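Long-range contacts in FACT-Spt16 (Cicer arietinum, PDB 5CE6), which serves as the N-terminal domain of a FACT histone chaperone subunit and probably binds histones H3-H4 through an aminopeptidase-like fold: residues I54-P59 with T71-W76; K327-L332 with L427-T432; Y211-V216 with V302-K307. All coordinates share one frame; numbering follows the deposited sequence.

Interaction 1: residues I54-P59 with T71-W76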
loop_
_atom_site.group_PDB
_atom_site.type_symbol
_atom_site.label_atom_id
_atom_site.label_comp_id
_atom_site.label_asym_id
_atom_site.label_seq_id
_atom_site.Cartn_x
_atom_site.Cartn_y
_atom_site.Cartn_z
ATOM N N ILE A 54 12.835 18.579 -8.279
ATOM C CA ILE A 54 11.757 17.591 -8.218
ATOM C C ILE A 54 10.456 18.253 -7.786
ATOM O O ILE A 54 10.424 18.961 -6.776
ATOM C CB ILE A 54 12.092 16.452 -7.227
ATOM C CG1 ILE A 54 13.327 15.682 -7.710
ATOM C CG2 ILE A 54 10.896 15.508 -7.045
ATOM C CD1 ILE A 54 13.928 14.779 -6.664
ATOM N N ALA A 55 9.395 18.033 -8.560
ATOM C CA ALA A 55 8.098 18.647 -8.285
ATOM C C ALA A 55 7.104 17.587 -7.863
ATOM O O ALA A 55 6.937 16.572 -8.553
ATOM C CB ALA A 55 7.578 19.382 -9.524
ATOM N N VAL A 56 6.444 17.808 -6.728
ATOM C CA VAL A 56 5.355 16.926 -6.317
ATOM C C VAL A 56 4.119 17.780 -6.090
ATOM O O VAL A 56 4.225 18.941 -5.683
ATOM C CB VAL A 56 5.687 16.086 -5.051
ATOM C CG1 VAL A 56 7.039 15.398 -5.199
ATOM C CG2 VAL A 56 5.663 16.945 -3.795
ATOM N N ALA A 57 2.948 17.217 -6.369
ATOM C CA ALA A 57 1.713 17.989 -6.273
ATOM C C ALA A 57 0.542 17.105 -5.876
ATOM O O ALA A 57 0.403 15.984 -6.373
ATOM C CB ALA A 57 1.427 18.702 -7.589
ATOM N N CYS A 58 -0.283 17.606 -4.964
ATOM C CA CYS A 58 -1.430 16.866 -4.456
ATOM C C CYS A 58 -2.717 17.609 -4.771
ATOM O O CYS A 58 -2.771 18.827 -4.661
ATOM C CB CYS A 58 -1.306 16.675 -2.950
ATOM S SG CYS A 58 0.089 15.636 -2.533
ATOM N N PRO A 59 -3.763 16.867 -5.166
ATOM C CA PRO A 59 -5.058 17.423 -5.561
ATOM C C PRO A 59 -5.894 17.849 -4.357
ATOM O O PRO A 59 -5.509 17.569 -3.228
ATOM C CB PRO A 59 -5.729 16.240 -6.280
ATOM C CG PRO A 59 -5.184 15.060 -5.618
ATOM C CD PRO A 59 -3.746 15.397 -5.273
ATOM N N THR A 71 1.170 12.183 -2.164
ATOM C CA THR A 71 0.590 12.303 -0.831
ATOM C C THR A 71 1.494 11.623 0.190
ATOM O O THR A 71 1.755 12.155 1.269
ATOM C CB THR A 71 -0.815 11.702 -0.779
ATOM O OG1 THR A 71 -1.698 12.516 -1.566
ATOM C CG2 THR A 71 -1.330 11.661 0.656
ATOM N N ALA A 72 1.997 10.454 -0.177
ATOM C CA ALA A 72 2.914 9.729 0.692
ATOM C C ALA A 72 4.159 10.542 1.050
ATOM O O ALA A 72 4.623 10.499 2.190
ATOM C CB ALA A 72 3.298 8.398 0.059
ATOM N N LEU A 73 4.702 11.288 0.089
ATOM C CA LEU A 73 5.863 12.127 0.379
ATOM C C LEU A 73 5.539 13.200 1.417
ATOM O O LEU A 73 6.308 13.403 2.360
ATOM C CB LEU A 73 6.439 12.761 -0.891
ATOM C CG LEU A 73 7.669 13.628 -0.625
ATOM C CD1 LEU A 73 8.803 12.804 -0.036
ATOM C CD2 LEU A 73 8.126 14.367 -1.878
ATOM N N PHE A 74 4.415 13.898 1.239
ATOM C CA PHE A 74 3.984 14.869 2.239
ATOM C C PHE A 74 3.802 14.250 3.622
ATOM O O PHE A 74 4.239 14.822 4.609
ATOM C CB PHE A 74 2.694 15.578 1.819
ATOM C CG PHE A 74 2.900 16.691 0.840
ATOM C CD1 PHE A 74 3.283 17.954 1.281
ATOM C CD2 PHE A 74 2.669 16.497 -0.507
ATOM C CE1 PHE A 74 3.459 18.998 0.384
ATOM C CE2 PHE A 74 2.833 17.538 -1.417
ATOM C CZ PHE A 74 3.228 18.787 -0.974
ATOM N N LEU A 75 3.153 13.087 3.690
ATOM C CA LEU A 75 2.985 12.383 4.962
ATOM C C LEU A 75 4.328 11.968 5.561
ATOM O O LEU A 75 4.554 12.088 6.771
ATOM C CB LEU A 75 2.085 11.146 4.762
ATOM C CG LEU A 75 0.605 11.483 4.560
ATOM C CD1 LEU A 75 -0.161 10.273 4.049
ATOM C CD2 LEU A 75 -0.001 11.958 5.866
ATOM N N TRP A 76 5.219 11.473 4.710
ATOM C CA TRP A 76 6.526 11.008 5.147
ATOM C C TRP A 76 7.347 12.166 5.687
ATOM O O TRP A 76 7.937 12.086 6.769
ATOM C CB TRP A 76 7.245 10.351 3.964
ATOM C CG TRP A 76 8.568 9.719 4.285
ATOM C CD1 TRP A 76 8.782 8.557 4.980
ATOM C CD2 TRP A 76 9.857 10.186 3.876
ATOM N NE1 TRP A 76 10.130 8.291 5.045
ATOM C CE2 TRP A 76 10.811 9.272 4.368
ATOM C CE3 TRP A 76 10.297 11.295 3.143
ATOM C CZ2 TRP A 76 12.181 9.440 4.158
ATOM C CZ3 TRP A 76 11.649 11.454 2.925
ATOM C CH2 TRP A 76 12.579 10.537 3.436
#

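Interaction 2: residues K327-L332 with L427-T432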
loop_
_atom_site.group_PDB
_atom_site.type_symbol
_atom_site.label_atom_id
_atom_site.label_comp_id
_atom_site.label_asym_id
_atom_site.label_seq_id
_atom_site.Cartn_x
_atom_site.Cartn_y
_atom_site.Cartn_z
ATOM N N LYS A 327 -7.284 -29.473 -1.646
ATOM C CA LYS A 327 -5.911 -29.599 -2.126
ATOM C C LYS A 327 -5.352 -28.239 -2.530
ATOM O O LYS A 327 -4.237 -27.880 -2.154
ATOM C CB LYS A 327 -5.825 -30.548 -3.323
ATOM C CG LYS A 327 -4.414 -30.612 -3.916
ATOM C CD LYS A 327 -4.305 -31.537 -5.126
ATOM C CE LYS A 327 -2.878 -31.504 -5.687
ATOM N NZ LYS A 327 -2.683 -32.334 -6.910
ATOM N N ALA A 328 -6.123 -27.484 -3.308
ATOM C CA ALA A 328 -5.647 -26.192 -3.770
ATOM C C ALA A 328 -5.312 -25.287 -2.590
ATOM O O ALA A 328 -4.331 -24.543 -2.626
ATOM C CB ALA A 328 -6.684 -25.536 -4.652
ATOM N N TYR A 329 -6.130 -25.335 -1.546
ATOM C CA TYR A 329 -5.859 -24.489 -0.401
ATOM C C TYR A 329 -4.559 -24.900 0.277
ATOM O O TYR A 329 -3.753 -24.044 0.633
ATOM C CB TYR A 329 -7.016 -24.455 0.609
ATOM C CG TYR A 329 -6.674 -23.565 1.778
ATOM C CD1 TYR A 329 -6.093 -24.085 2.923
ATOM C CD2 TYR A 329 -6.882 -22.190 1.713
ATOM C CE1 TYR A 329 -5.747 -23.285 3.966
ATOM C CE2 TYR A 329 -6.521 -21.375 2.759
ATOM C CZ TYR A 329 -5.963 -21.925 3.882
ATOM O OH TYR A 329 -5.611 -21.122 4.929
ATOM N N GLU A 330 -4.356 -26.205 0.451
ATOM C CA GLU A 330 -3.134 -26.700 1.072
ATOM C C GLU A 330 -1.913 -26.263 0.278
ATOM O O GLU A 330 -0.903 -25.826 0.862
ATOM C CB GLU A 330 -3.176 -28.225 1.200
ATOM C CG GLU A 330 -4.246 -28.710 2.154
ATOM C CD GLU A 330 -4.149 -30.195 2.428
ATOM O OE1 GLU A 330 -3.837 -30.564 3.577
ATOM O OE2 GLU A 330 -4.385 -30.989 1.497
ATOM N N VAL A 331 -2.024 -26.355 -1.047
ATOM C CA VAL A 331 -0.932 -25.962 -1.939
ATOM C C VAL A 331 -0.676 -24.453 -1.875
ATOM O O VAL A 331 0.478 -24.002 -1.809
ATOM C CB VAL A 331 -1.196 -26.411 -3.382
ATOM C CG1 VAL A 331 -0.098 -25.915 -4.313
ATOM C CG2 VAL A 331 -1.293 -27.941 -3.446
ATOM N N LEU A 332 -1.753 -23.673 -1.877
ATOM C CA LEU A 332 -1.623 -22.217 -1.764
ATOM C C LEU A 332 -0.919 -21.820 -0.474
ATOM O O LEU A 332 -0.055 -20.945 -0.480
ATOM C CB LEU A 332 -2.992 -21.534 -1.840
ATOM C CG LEU A 332 -2.887 -20.004 -1.762
ATOM C CD1 LEU A 332 -2.150 -19.501 -3.000
ATOM C CD2 LEU A 332 -4.280 -19.384 -1.687
ATOM N N LEU A 427 -8.938 -18.648 -4.499
ATOM C CA LEU A 427 -8.451 -18.713 -3.117
ATOM C C LEU A 427 -7.420 -17.622 -2.924
ATOM O O LEU A 427 -6.704 -17.285 -3.869
ATOM C CB LEU A 427 -7.780 -20.059 -2.831
ATOM C CG LEU A 427 -8.591 -21.326 -3.102
ATOM C CD1 LEU A 427 -7.676 -22.553 -3.037
ATOM C CD2 LEU A 427 -9.724 -21.476 -2.133
ATOM N N LEU A 428 -7.313 -17.109 -1.704
ATOM C CA LEU A 428 -6.394 -16.004 -1.411
ATOM C C LEU A 428 -5.853 -16.065 0.010
ATOM O O LEU A 428 -6.610 -16.283 0.971
ATOM C CB LEU A 428 -7.115 -14.670 -1.642
ATOM C CG LEU A 428 -6.280 -13.421 -1.350
ATOM C CD1 LEU A 428 -5.141 -13.315 -2.355
ATOM C CD2 LEU A 428 -7.183 -12.199 -1.430
ATOM N N LEU A 429 -4.542 -15.870 0.144
ATOM C CA LEU A 429 -3.902 -15.736 1.445
ATOM C C LEU A 429 -3.023 -14.499 1.432
ATOM O O LEU A 429 -2.244 -14.299 0.501
ATOM C CB LEU A 429 -3.043 -16.964 1.768
ATOM C CG LEU A 429 -3.788 -18.222 2.197
ATOM C CD1 LEU A 429 -2.798 -19.371 2.351
ATOM C CD2 LEU A 429 -4.496 -17.970 3.519
ATOM N N ALA A 430 -3.140 -13.667 2.459
ATOM C CA ALA A 430 -2.248 -12.512 2.572
ATOM C C ALA A 430 -1.830 -12.287 4.002
ATOM O O ALA A 430 -2.630 -12.441 4.930
ATOM C CB ALA A 430 -2.895 -11.242 2.009
ATOM N N ASP A 431 -0.568 -11.903 4.165
ATOM C CA ASP A 431 -0.066 -11.450 5.459
ATOM C C ASP A 431 0.853 -10.257 5.306
ATOM O O ASP A 431 1.390 -10.017 4.224
ATOM C CB ASP A 431 0.714 -12.565 6.152
ATOM C CG ASP A 431 -0.182 -13.633 6.726
ATOM O OD1 ASP A 431 -0.711 -13.431 7.839
ATOM O OD2 ASP A 431 -0.363 -14.663 6.065
ATOM N N THR A 432 1.071 -9.536 6.410
ATOM C CA THR A 432 2.040 -8.428 6.426
ATOM C C THR A 432 3.296 -8.914 7.123
ATOM O O THR A 432 3.229 -9.474 8.219
ATOM C CB THR A 432 1.491 -7.197 7.140
ATOM O OG1 THR A 432 0.279 -6.809 6.495
ATOM C CG2 THR A 432 2.478 -6.040 7.056
#

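Interaction 3: residues Y211-V216 with V302-K307. With ACT (acetate ion), chain B.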
loop_
_atom_site.group_PDB
_atom_site.type_symbol
_atom_site.label_atom_id
_atom_site.label_comp_id
_atom_site.label_asym_id
_atom_site.label_seq_id
_atom_site.Cartn_x
_atom_site.Cartn_y
_atom_site.Cartn_z
ATOM N N TYR A 211 -1.490 -5.506 13.961
ATOM C CA TYR A 211 -2.126 -6.092 15.138
ATOM C C TYR A 211 -3.640 -5.890 15.097
ATOM O O TYR A 211 -4.410 -6.823 15.339
ATOM C CB TYR A 211 -1.551 -5.502 16.430
ATOM C CG TYR A 211 -2.006 -6.239 17.673
ATOM C CD1 TYR A 211 -1.332 -7.372 18.114
ATOM C CD2 TYR A 211 -3.117 -5.814 18.396
ATOM C CE1 TYR A 211 -1.743 -8.058 19.245
ATOM C CE2 TYR A 211 -3.539 -6.493 19.529
ATOM C CZ TYR A 211 -2.848 -7.616 19.946
ATOM O OH TYR A 211 -3.257 -8.298 21.069
ATOM N N LEU A 212 -4.067 -4.670 14.784
ATOM C CA LEU A 212 -5.493 -4.373 14.664
ATOM C C LEU A 212 -6.113 -5.169 13.522
ATOM O O LEU A 212 -7.178 -5.773 13.679
ATOM C CB LEU A 212 -5.708 -2.877 14.436
ATOM C CG LEU A 212 -7.138 -2.443 14.110
ATOM C CD1 LEU A 212 -8.074 -2.869 15.219
ATOM C CD2 LEU A 212 -7.188 -0.939 13.927
ATOM N N THR A 213 -5.440 -5.164 12.374
ATOM C CA THR A 213 -5.895 -5.924 11.206
ATOM C C THR A 213 -6.134 -7.391 11.556
ATOM O O THR A 213 -7.192 -7.967 11.247
ATOM C CB THR A 213 -4.863 -5.820 10.076
ATOM O OG1 THR A 213 -4.824 -4.466 9.603
ATOM C CG2 THR A 213 -5.209 -6.744 8.911
ATOM N N GLY A 214 -5.152 -7.996 12.211
ATOM C CA GLY A 214 -5.265 -9.385 12.610
ATOM C C GLY A 214 -6.344 -9.602 13.652
ATOM O O GLY A 214 -7.072 -10.606 13.606
ATOM N N SER A 215 -6.452 -8.664 14.590
ATOM C CA SER A 215 -7.447 -8.758 15.652
ATOM C C SER A 215 -8.858 -8.698 15.079
ATOM O O SER A 215 -9.760 -9.404 15.543
ATOM C CB SER A 215 -7.269 -7.634 16.673
ATOM O OG SER A 215 -5.963 -7.633 17.205
ATOM N N VAL A 216 -9.043 -7.836 14.088
ATOM C CA VAL A 216 -10.321 -7.722 13.405
ATOM C C VAL A 216 -10.681 -9.028 12.684
ATOM O O VAL A 216 -11.811 -9.505 12.781
ATOM C CB VAL A 216 -10.325 -6.524 12.431
ATOM C CG1 VAL A 216 -11.525 -6.573 11.500
ATOM C CG2 VAL A 216 -10.299 -5.223 13.217
ATOM N N VAL A 302 -8.858 -7.746 4.620
ATOM C CA VAL A 302 -9.076 -6.523 5.385
ATOM C C VAL A 302 -7.745 -5.869 5.713
ATOM O O VAL A 302 -6.745 -6.547 5.929
ATOM C CB VAL A 302 -9.902 -6.816 6.669
ATOM C CG1 VAL A 302 -9.232 -7.864 7.507
ATOM C CG2 VAL A 302 -10.109 -5.571 7.479
ATOM N N GLY A 303 -7.716 -4.543 5.735
ATOM C CA GLY A 303 -6.494 -3.878 6.144
ATOM C C GLY A 303 -6.784 -2.616 6.922
ATOM O O GLY A 303 -7.598 -1.789 6.492
ATOM N N ALA A 304 -6.122 -2.479 8.068
ATOM C CA ALA A 304 -6.208 -1.274 8.885
ATOM C C ALA A 304 -4.962 -0.427 8.684
ATOM O O ALA A 304 -3.884 -0.939 8.352
ATOM C CB ALA A 304 -6.372 -1.615 10.354
ATOM N N ARG A 305 -5.119 0.873 8.897
ATOM C CA ARG A 305 -4.039 1.823 8.715
ATOM C C ARG A 305 -3.822 2.535 10.046
ATOM O O ARG A 305 -4.782 2.894 10.734
ATOM C CB ARG A 305 -4.442 2.834 7.632
ATOM C CG ARG A 305 -3.283 3.500 6.905
ATOM C CD ARG A 305 -3.801 4.441 5.813
ATOM N NE ARG A 305 -2.712 5.086 5.079
ATOM C CZ ARG A 305 -2.886 6.051 4.179
ATOM N NH1 ARG A 305 -4.107 6.485 3.897
ATOM N NH2 ARG A 305 -1.840 6.579 3.560
ATOM N N TYR A 306 -2.564 2.726 10.426
ATOM C CA TYR A 306 -2.274 3.363 11.699
ATOM C C TYR A 306 -1.247 4.470 11.519
ATOM O O TYR A 306 -0.142 4.222 11.047
ATOM C CB TYR A 306 -1.774 2.341 12.726
ATOM C CG TYR A 306 -1.596 2.930 14.115
ATOM C CD1 TYR A 306 -2.696 3.200 14.922
ATOM C CD2 TYR A 306 -0.330 3.205 14.621
ATOM C CE1 TYR A 306 -2.540 3.731 16.199
ATOM C CE2 TYR A 306 -0.165 3.732 15.891
ATOM C CZ TYR A 306 -1.271 3.991 16.675
ATOM O OH TYR A 306 -1.112 4.529 17.937
ATOM N N LYS A 307 -1.619 5.688 11.901
ATOM C CA LYS A 307 -0.789 6.867 11.655
ATOM C C LYS A 307 -0.285 6.907 10.212
ATOM O O LYS A 307 0.877 7.247 9.952
ATOM C CB LYS A 307 0.358 6.967 12.670
ATOM C CG LYS A 307 -0.120 7.172 14.108
ATOM C CD LYS A 307 1.032 7.195 15.101
ATOM C CE LYS A 307 1.937 8.389 14.883
ATOM N NZ LYS A 307 1.215 9.674 15.120
HETATM C C ACT B . -1.871 8.205 0.322
HETATM O O ACT B . -2.411 8.616 -0.727
HETATM O OXT ACT B . -2.593 8.187 1.346
HETATM C CH3 ACT B . -0.436 7.769 0.341
#

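Interaction 1: residues I54-P59 with T71-W76
F74 meets the sulfur of C58 with its CD2 and CE2 atoms, C58 SG lying 3.4 Å from F74 CD2. The sulfur sits 4.4 Å from the ring centroid, in a direction 63° off the ring normal, so this Cys sulfur-aromatic contact is oblique. C58 SG is anti to its own carbonyl carbon (chi1 -65°), a turn that brings it to the ring and also near T71, whose OG1 lies 3.7 Å from C58 SG. Two residues up the strand, V56 divides its methyls between two partners. Its CG2 comes within 3.7 Å of F74 CE2, the two side chains sliding past each other in opposite directions, while V56 CG1 meets L73 CD2 at 3.6 Å with the side chains crossing at about a right angle. Strand 53-58 is an inner strand of the six-stranded mixed sheet in the Spt16 N-terminal lobe, and helix 69-78 packs across one face of it, the two short axes at 98°. Strand alternation appears directly here: V56 and C58 point to the helix, whereas A57 points away from it, and its side chain touches L170 of helix 168-179. F191 of helix 188-196 touches both V56 and L73, and T85 and M87 of the adjacent strand 85-89 touch the F74 ring.

Interaction 2: residues K327-L332 with L427-T432
L427 sets its CD1 methyl against the helix, 3.5 Å from A328 CB and equally close to the backbone nitrogen Y329 N. The setting is the M24 metallopeptidase-type, or pita-bread, fold, in which helices cover a curved beta sheet; here helix 323-342 lies on strand 424-435, the short axes 25° from parallel and 9.1 Å apart. A small A328 admits the leucine methyl to this close approach. One turn further on, L332 reaches between two strand leucines: its CD2 is 3.7 Å from L427 CB and 4.1 Å from L429 CG, and it also lies over the strand backbone near L428 N. L332 slides past each of these leucines in the opposite direction. Its chi1 (-178°) sets CG anti to the backbone N, and chi2 (65°) then places the CD branches, of which CD2 meets the strand. L427 and L429, on the same face, thus flank that branch, while L428 points away from the helix, and its side chain touches A314 and S407. Y329 closes another part of the contact, its side chain crossing L429 at about a right angle.

In the second shell, F410 of strand 403-414 touches L332 and pairs through its backbone with L427, and L413 of that strand touches A328. L451 and V454 of helix 451-454 pack on Y329, whose hydroxyl is hydrogen-bonded to the carbonyl oxygen of K449. That bond holds the end of the tyrosine in place, with Y329 OH 3.6 Å from the methyl L429 CD2.

Interaction 3: residues Y211-V216 with V302-K307
T213 presents two different atoms to the segment V302-K307. Its hydroxyl takes the amide hydrogen of A304, with A304 N 2.8 Å from T213 OG1 and an N-H...O angle of 157°. On its other branch, the methyl T213 CG2 rests 3.4 Å from V302 O. The first torsion makes this division possible: OG1 is anti to the carbonyl carbon (chi1 -67°) and CG2 anti to the backbone N. A304 CB points back at the helix and is met from two residues, by T213 OG1 at 3.3 Å and by L212 CD2 at 3.7 Å. V216, a turn further along, faces V302 more loosely, with V216 CG1 4.4 Å from V302 CG2. The contact thus joins the long helix 200-230 to strand 296-306 within the M24 peptidase-like domain, and T244 of helix 237-249 touches both valines. The buried threonine hydroxyl is also hydrogen-bonded to S311 OG and to A209 O, so three groups grip OG1. A valine in place of T213 would probably leave the A304 amide without its acceptor and S311 without one of its partners. R305, by contrast, points away from the helix. Its extended chain carries the guanidinium to an acetate, probably from the crystallisation liquor, whose OXT lies at the group's edge, in plane, 2.8 Å from R305 NH2; a weak bond from NH1 reaches the same oxygen.

Along the chain, interaction 1 closes first; interaction 3 follows and is complete before interaction 2 opens. Interaction 1 belongs to the N-terminal lobe, the other two to the M24 peptidase-like region, where their centres are 20 Å apart and their nearest atoms about 6 Å. Strand 309-319 links those two: it pairs with strand 296-306 of interaction 3 and is touched by side chains of strand 424-435. Interactions 1 and 2 lie on opposite sides of the chain's centre, 35 Å between centres. L75 CD1 packs 4.1 Å from R305 NH2, and the acetate bonded to R305 also lies near the T71 side chain, which suggests that interaction 3 lies near the junction of lobe and peptidase-like region.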